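Long-range contacts in lectin 2 (PDB 4TQM), which is a mushroom lectin that folds as a seven-bladed beta-propeller and binds N-acetylglucosamine, probably as part of larger glycans: residues E360-Y365 / V375-N380; R339-D344 / V395-N400. The protein carries 1 engineered substitution. All coordinates share one frame; numbering follows the deposited sequence.

Contact 1. Residues E360-Y365 / V375-N380. With NAG (2-acetamido-2-deoxy-beta-D-glucopyranose), chain G.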
# COMPACT_ATOMS: atom_id res chain seq x y z
N GLU A 360 18.71 4.17 13.02
CA GLU A 360 18.31 2.80 13.31
C GLU A 360 16.84 2.52 13.02
O GLU A 360 15.99 3.41 13.11
CB GLU A 360 18.66 2.42 14.76
CG GLU A 360 18.04 3.30 15.83
CD GLU A 360 18.71 3.14 17.18
OE1 GLU A 360 18.06 3.42 18.21
OE2 GLU A 360 19.89 2.73 17.21
N THR A 361 16.55 1.27 12.66
CA THR A 361 15.19 0.81 12.46
C THR A 361 14.61 0.41 13.81
O THR A 361 15.08 -0.54 14.44
CB THR A 361 15.12 -0.39 11.50
OG1 THR A 361 15.64 0.01 10.22
CG2 THR A 361 13.69 -0.87 11.33
N LEU A 362 13.59 1.14 14.25
CA LEU A 362 13.02 0.98 15.58
C LEU A 362 11.65 0.31 15.52
O LEU A 362 10.96 0.38 14.51
CB LEU A 362 12.91 2.34 16.27
CG LEU A 362 14.25 3.05 16.52
CD1 LEU A 362 14.04 4.54 16.72
CD2 LEU A 362 14.94 2.44 17.72
N VAL A 363 11.26 -0.33 16.62
CA VAL A 363 10.03 -1.10 16.64
C VAL A 363 9.26 -0.89 17.94
O VAL A 363 9.84 -0.56 18.97
CB VAL A 363 10.33 -2.61 16.45
CG1 VAL A 363 10.82 -3.23 17.75
CG2 VAL A 363 9.10 -3.34 15.96
N SER A 364 7.94 -1.05 17.87
CA SER A 364 7.10 -1.07 19.07
C SER A 364 6.02 -2.13 18.89
O SER A 364 5.26 -2.11 17.91
CB SER A 364 6.46 0.30 19.32
OG SER A 364 5.62 0.26 20.46
N TYR A 365 5.97 -3.07 19.82
CA TYR A 365 5.07 -4.21 19.70
C TYR A 365 3.70 -3.97 20.33
O TYR A 365 3.58 -3.32 21.37
CB TYR A 365 5.71 -5.47 20.27
CG TYR A 365 7.01 -5.84 19.59
CD1 TYR A 365 7.01 -6.39 18.31
CD2 TYR A 365 8.23 -5.65 20.22
CE1 TYR A 365 8.18 -6.73 17.68
CE2 TYR A 365 9.42 -5.99 19.59
CZ TYR A 365 9.39 -6.53 18.32
OH TYR A 365 10.56 -6.87 17.69
N VAL A 375 10.00 1.11 22.89
CA VAL A 375 10.64 1.01 21.59
C VAL A 375 11.97 0.25 21.66
O VAL A 375 12.80 0.52 22.53
CB VAL A 375 10.88 2.42 20.99
CG1 VAL A 375 11.60 2.32 19.66
CG2 VAL A 375 9.56 3.15 20.82
N LYS A 376 12.15 -0.71 20.76
CA LYS A 376 13.41 -1.45 20.66
C LYS A 376 14.06 -1.23 19.29
O LYS A 376 13.37 -1.08 18.28
CB LYS A 376 13.19 -2.95 20.91
CG LYS A 376 12.70 -3.28 22.32
CD LYS A 376 12.50 -4.79 22.50
CE LYS A 376 13.82 -5.55 22.47
NZ LYS A 376 14.67 -5.29 23.67
N ALA A 377 15.39 -1.22 19.27
CA ALA A 377 16.12 -1.06 18.01
C ALA A 377 16.39 -2.42 17.38
O ALA A 377 17.08 -3.26 17.96
CB ALA A 377 17.42 -0.31 18.25
N LEU A 378 15.84 -2.64 16.19
CA LEU A 378 15.98 -3.91 15.50
C LEU A 378 17.34 -4.04 14.82
O LEU A 378 18.00 -5.08 14.92
CB LEU A 378 14.87 -4.08 14.46
CG LEU A 378 13.95 -5.30 14.63
CD1 LEU A 378 14.76 -6.58 14.67
CD2 LEU A 378 13.12 -5.16 15.89
N THR A 379 17.74 -2.98 14.11
CA THR A 379 18.99 -2.99 13.37
C THR A 379 19.43 -1.57 13.03
O THR A 379 18.65 -0.63 13.16
CB THR A 379 18.84 -3.77 12.05
OG1 THR A 379 20.08 -3.75 11.33
CG2 THR A 379 17.76 -3.14 11.18
N ASN A 380 20.68 -1.42 12.61
CA ASN A 380 21.15 -0.14 12.13
C ASN A 380 20.85 0.02 10.65
O ASN A 380 20.84 1.13 10.12
CB ASN A 380 22.65 0.02 12.40
CG ASN A 380 22.97 0.19 13.87
OD1 ASN A 380 22.17 0.73 14.63
ND2 ASN A 380 24.14 -0.28 14.28
C1 NAG G . 15.84 9.27 17.34
C2 NAG G . 14.62 8.53 16.81
C3 NAG G . 13.63 8.28 17.94
C4 NAG G . 14.34 7.57 19.09
C5 NAG G . 15.63 8.28 19.48
C6 NAG G . 16.39 7.48 20.53
C7 NAG G . 14.28 8.92 14.45
C8 NAG G . 13.72 9.81 13.38
N2 NAG G . 14.02 9.27 15.71
O3 NAG G . 12.56 7.50 17.48
O4 NAG G . 13.48 7.52 20.21
O5 NAG G . 16.46 8.49 18.35
O6 NAG G . 16.64 6.18 20.06
O7 NAG G . 14.95 7.93 14.16

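Contact 2. Residues R339-D344 / V395-N400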
# COMPACT_ATOMS: atom_id res chain seq x y z
N ARG A 339 10.72 6.31 7.15
CA ARG A 339 9.51 5.56 6.79
C ARG A 339 8.84 5.00 8.04
O ARG A 339 9.51 4.72 9.03
CB ARG A 339 9.83 4.41 5.83
CG ARG A 339 10.31 4.83 4.46
CD ARG A 339 11.82 4.92 4.43
NE ARG A 339 12.35 4.68 3.09
CZ ARG A 339 13.64 4.54 2.81
NH1 ARG A 339 14.54 4.63 3.79
NH2 ARG A 339 14.03 4.32 1.57
N ARG A 340 7.53 4.83 8.00
CA ARG A 340 6.82 4.25 9.13
C ARG A 340 5.71 3.32 8.65
O ARG A 340 4.96 3.66 7.72
CB ARG A 340 6.25 5.34 10.05
CG ARG A 340 7.29 5.94 11.00
CD ARG A 340 6.84 7.29 11.54
NE ARG A 340 6.84 8.31 10.50
CZ ARG A 340 6.60 9.60 10.72
NH1 ARG A 340 6.34 10.03 11.95
NH2 ARG A 340 6.62 10.46 9.71
N PHE A 341 5.61 2.15 9.26
CA PHE A 341 4.59 1.18 8.89
C PHE A 341 3.90 0.60 10.12
O PHE A 341 4.47 0.53 11.22
CB PHE A 341 5.19 0.06 8.04
CG PHE A 341 5.75 0.52 6.72
CD1 PHE A 341 4.90 0.81 5.65
CD2 PHE A 341 7.11 0.67 6.53
CE1 PHE A 341 5.40 1.23 4.43
CE2 PHE A 341 7.62 1.10 5.31
CZ PHE A 341 6.77 1.38 4.27
N VAL A 342 2.65 0.20 9.92
CA VAL A 342 1.83 -0.41 10.95
C VAL A 342 1.38 -1.76 10.43
O VAL A 342 0.39 -1.86 9.70
CB VAL A 342 0.59 0.45 11.26
CG1 VAL A 342 -0.10 -0.05 12.52
CG2 VAL A 342 0.98 1.91 11.42
N VAL A 343 2.13 -2.80 10.78
CA VAL A 343 1.88 -4.15 10.28
C VAL A 343 2.13 -5.17 11.39
O VAL A 343 2.86 -4.89 12.34
CB VAL A 343 2.81 -4.49 9.09
CG1 VAL A 343 2.52 -3.59 7.89
CG2 VAL A 343 4.27 -4.38 9.50
N ASP A 344 1.53 -6.34 11.27
CA ASP A 344 1.78 -7.40 12.23
C ASP A 344 3.17 -7.99 12.04
O ASP A 344 3.51 -8.45 10.95
CB ASP A 344 0.73 -8.51 12.13
CG ASP A 344 0.82 -9.50 13.27
OD1 ASP A 344 1.44 -9.18 14.30
OD2 ASP A 344 0.24 -10.60 13.15
N VAL A 395 13.93 2.50 -1.86
CA VAL A 395 12.53 2.20 -1.58
C VAL A 395 12.42 1.12 -0.51
O VAL A 395 12.92 0.02 -0.70
CB VAL A 395 11.79 1.71 -2.84
CG1 VAL A 395 10.29 1.59 -2.57
CG2 VAL A 395 12.04 2.64 -4.02
N CYS A 396 11.77 1.42 0.60
CA CYS A 396 11.58 0.42 1.65
C CYS A 396 10.12 0.01 1.80
O CYS A 396 9.23 0.86 1.89
CB CYS A 396 12.13 0.91 2.99
SG CYS A 396 13.94 0.98 3.08
N TRP A 397 9.89 -1.30 1.82
CA TRP A 397 8.55 -1.84 1.99
C TRP A 397 8.52 -2.87 3.11
O TRP A 397 9.54 -3.49 3.43
CB TRP A 397 8.08 -2.55 0.71
CG TRP A 397 7.87 -1.68 -0.49
CD1 TRP A 397 8.51 -1.78 -1.69
CD2 TRP A 397 6.95 -0.59 -0.61
NE1 TRP A 397 8.04 -0.82 -2.56
CE2 TRP A 397 7.08 -0.08 -1.92
CE3 TRP A 397 6.02 0.00 0.25
CZ2 TRP A 397 6.33 1.00 -2.38
CZ3 TRP A 397 5.27 1.07 -0.21
CH2 TRP A 397 5.43 1.56 -1.51
N MET A 398 7.35 -3.05 3.70
CA MET A 398 7.07 -4.22 4.52
C MET A 398 6.30 -5.20 3.65
O MET A 398 5.43 -4.80 2.88
CB MET A 398 6.26 -3.85 5.76
CG MET A 398 6.98 -2.91 6.71
SD MET A 398 8.59 -3.55 7.20
CE MET A 398 8.11 -4.98 8.18
N ALA A 399 6.64 -6.48 3.75
CA ALA A 399 6.00 -7.49 2.91
C ALA A 399 6.08 -8.87 3.55
O ALA A 399 7.01 -9.15 4.32
CB ALA A 399 6.63 -7.51 1.53
N ASN A 400 5.12 -9.73 3.23
CA ASN A 400 5.17 -11.11 3.70
C ASN A 400 5.81 -12.00 2.64
O ASN A 400 5.15 -12.45 1.71
CB ASN A 400 3.76 -11.63 4.03
CG ASN A 400 3.04 -10.75 5.03
OD1 ASN A 400 2.24 -9.89 4.66
ND2 ASN A 400 3.31 -10.97 6.31
O HOH W 1 10.97 4.50 0.78
O HOH W 2 1.85 -9.57 8.58

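Contact 1. Residues E360-Y365 / V375-N380
Lys376 O is gripped twice by the neighbouring strand: Val363 N donates a hydrogen bond to it at 2.8 Å, and Leu362 CA adds a CA-H...O contact at 3.4 Å. The favour is returned at Val363 O, which accepts Lys376 N at 2.9 Å and also meets Val375 CA. This antiparallel hairpin illustrates how one extra residue can be absorbed. Thr361 still forms a hydrogen-bonded pair with Thr379, but Leu362 lies opposite Ala377, so the register slips by one in a beta bulge. Leu378 N turns in to bond Thr361 O at 2.8 Å, whereas the buried Thr379 N finds no partner.

On one face, Leu362 sets CB against Val375 CG1 and divides its two branches: CD2 rests 3.7 Å from Ala377 CB, and CD1 reaches O3 of the bound N-acetylglucosamine at 3.4 Å. Glu360, with CG lodged between the backbone N and carbonyl carbon (chi1 58°), sends an extended chain past Ala377 CB, leaving OE1 near the sugar's O6. On the other face Val363 CG1 packs against Leu378 CD2 at 3.5 Å, while Val363 CG2 lies over one face of the Tyr365 ring, offset toward its rim. Asp326, Gln331, Trp333 and Glu358 hydrogen-bond the sugar. Within its propeller blade, strand 361-364 is flanked by strands 352-356 and 376-379, the latter forming the outer edge.

Contact 2. Residues R339-D344 / V395-N400
Phe341 and Met398 meet where two blades of the beta-propeller adjoin, each supplying its innermost strand. Strands 339-343 and 395-399 run nearly parallel, 8° apart, with axes 8.4 Å from each other; this is side-chain packing between sheets, supplemented by water bridges. Phe341 spans the gap. Its CB lies 3.7 Å from Met398 CG, and the same methylene continues against CG and CD2 of the ring. Farther out, CE2 and then CZ approach Cys396 O, which sits at the ring edge 3.5 Å from CZ; CZ also comes obliquely to Trp397 CE3. Met398 N lies over a face of this ring. The bend of Met398 at chi2 (-54°) brings SD to 5.3 Å from the ring centroid, an oblique Met-aromatic contact; the bend at chi3 (-67°) then turns CE toward Val343 CG2.

Next to this apolar pair, Arg339 lays its guanidinium over Cys396, whose SG stands 3.5 Å above the centre of one face. Thr394 OG1 holds NH2 of this arginine, while a water in the guanidinium plane accepts from Arg339 NE and from Cys396 N. At the far end of the strands a second water joins the blades, donating to Asp344 O at 3.1 Å and accepting from Asn400 ND2 at 3.0 Å.

Overall arrangement
Both contacts involve the blade built from strands 339-343, 352-356, 361-364 and 376-379, but at opposite ends of it. Contact 1, centred about 21 Å from the chain centre, joins its two outer strands; contact 2, centred about 9 Å from it, sets its innermost strand against the next blade. Both are partly buried, but only contact 1 includes exposed residues. Their chemistry follows. Within the sheet, direct backbone hydrogen bonds dominate, and the buried Leu362 and partly exposed Glu360 reach a sugar. Between the sheets, apolar, sulfur and guanidinium packing does the work, helped by waters. Strand 395-399, which follows strand 376-379 in sequence, pairs with strand 20-24 near the N-terminus, thereby closing the propeller ring.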